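Local structure of 2-oxoadipate dioxygenase/decarboxylase (Pseudomonas putida, 6W1G) at residues A424-E427 with A428-A432. The protein catalyses the iron(II)- and O2-dependent decarboxylation and hydroxylation of 2-oxoadipate to D-2-hydroxyglutarate, a step of D-lysine breakdown. Numbering follows the deposited sequence.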
loop_
_atom_site.group_PDB
_atom_site.type_symbol
_atom_site.label_atom_id
_atom_site.label_comp_id
_atom_site.label_asym_id
_atom_site.label_seq_id
_atom_site.Cartn_x
_atom_site.Cartn_y
_atom_site.Cartn_z
ATOM N N ALA A 424 19.919 4.772 -12.691
ATOM C CA ALA A 424 20.580 5.717 -11.796
ATOM C C ALA A 424 19.676 6.141 -10.647
ATOM O O ALA A 424 20.131 6.267 -9.506
ATOM C CB ALA A 424 21.042 6.950 -12.567
ATOM N N ASN A 425 18.404 6.400 -10.930
ATOM C CA ASN A 425 17.514 6.846 -9.858
ATOM C C ASN A 425 17.299 5.757 -8.813
ATOM O O ASN A 425 17.385 6.034 -7.612
ATOM C CB ASN A 425 16.202 7.398 -10.415
ATOM C CG ASN A 425 16.414 8.709 -11.207
ATOM O OD1 ASN A 425 17.495 9.289 -11.192
ATOM N ND2 ASN A 425 15.374 9.179 -11.868
ATOM N N ARG A 426 17.043 4.515 -9.239
ATOM C CA ARG A 426 16.870 3.444 -8.253
ATOM C C ARG A 426 18.151 3.249 -7.446
ATOM O O ARG A 426 18.108 3.024 -6.238
ATOM C CB ARG A 426 16.454 2.150 -8.941
ATOM C CG ARG A 426 16.421 0.948 -8.001
ATOM C CD ARG A 426 16.182 -0.360 -8.734
ATOM N NE ARG A 426 14.902 -0.382 -9.430
ATOM C CZ ARG A 426 13.905 -1.216 -9.148
ATOM N NH1 ARG A 426 14.036 -2.123 -8.187
ATOM N NH2 ARG A 426 12.783 -1.141 -9.842
ATOM N N GLU A 427 19.306 3.311 -8.109
ATOM C CA GLU A 427 20.565 3.154 -7.390
ATOM C C GLU A 427 20.755 4.263 -6.361
ATOM O O GLU A 427 21.217 4.002 -5.250
ATOM C CB GLU A 427 21.724 3.122 -8.388
ATOM C CG GLU A 427 21.738 1.881 -9.269
ATOM C CD GLU A 427 22.721 1.967 -10.437
ATOM O OE1 GLU A 427 23.498 2.941 -10.538
ATOM O OE2 GLU A 427 22.716 1.052 -11.277
ATOM N N ALA A 428 20.406 5.504 -6.721
ATOM C CA ALA A 428 20.477 6.601 -5.768
ATOM C C ALA A 428 19.520 6.364 -4.611
ATOM O O ALA A 428 19.864 6.632 -3.456
ATOM C CB ALA A 428 20.144 7.935 -6.443
ATOM N N PHE A 429 18.305 5.880 -4.903
ATOM C CA PHE A 429 17.360 5.603 -3.842
ATOM C C PHE A 429 17.922 4.553 -2.896
ATOM O O PHE A 429 17.825 4.681 -1.675
ATOM C CB PHE A 429 16.042 5.126 -4.439
ATOM C CG PHE A 429 14.947 4.984 -3.406
ATOM C CD1 PHE A 429 14.200 6.071 -3.002
ATOM C CD2 PHE A 429 14.704 3.759 -2.814
ATOM C CE1 PHE A 429 13.207 5.966 -2.030
ATOM C CE2 PHE A 429 13.714 3.636 -1.843
ATOM C CZ PHE A 429 12.955 4.736 -1.465
ATOM N N GLU A 430 18.476 3.467 -3.448
ATOM C CA GLU A 430 18.981 2.381 -2.615
ATOM C C GLU A 430 20.206 2.792 -1.805
ATOM O O GLU A 430 20.378 2.337 -0.670
ATOM C CB GLU A 430 19.229 1.120 -3.462
ATOM C CG GLU A 430 17.918 0.562 -4.000
ATOM C CD GLU A 430 18.084 -0.665 -4.874
ATOM O OE1 GLU A 430 19.136 -0.823 -5.520
ATOM O OE2 GLU A 430 17.149 -1.479 -4.902
ATOM N N ALA A 431 21.033 3.678 -2.346
ATOM C CA ALA A 431 22.157 4.179 -1.575
ATOM C C ALA A 431 21.666 4.965 -0.371
ATOM O O ALA A 431 22.220 4.845 0.735
ATOM C CB ALA A 431 23.044 5.027 -2.480
ATOM N N ALA A 432 20.618 5.771 -0.561
ATOM C CA ALA A 432 20.035 6.536 0.543
ATOM C C ALA A 432 19.373 5.624 1.562
ATOM O O ALA A 432 19.512 5.815 2.771
ATOM C CB ALA A 432 19.019 7.523 -0.026
HETATM O O HOH W 1 16.360 -3.398 -6.643
#
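From A424 O to A428 N through E427 O to A431 N, four successive i to i+4 backbone hydrogen bonds run as in a regular alpha-helix, the shortest from E430 N to R426 O at 2.8 Å. One turn apart, R426 and E430 leave the helix in the same direction, with R426 CG 3.9 Å from E430 CD. Their charged ends close no salt bridge: R426 NH1 stays 4.6 Å from E430 OE2, the guanidinium and carboxylate planes 88° apart. Water 1 spans the gap, accepting from R426 NH1 at 3.1 Å, in plane at the guanidinium edge, and donating to E430 OE2 at 2.7 Å. With CG anti to the backbone N (chi1 173°), the arginine chain runs alongside E430; it bends at chi3, and NH1 alone reaches back to the water. E430 OE2 also accepts from V437 N, tying the helix to the following loop. N425 hydrogen-bonds through ND2 to D100 OD2 and through OD1 to R134 NH1. Buried F429 fixes the helix against the mixed sheet, edge-to-face with H109 and packed on Y98, and against L81 of helix 78-90, its side chain about 10 Å from that of R74, inferred to matter for substrate specificity.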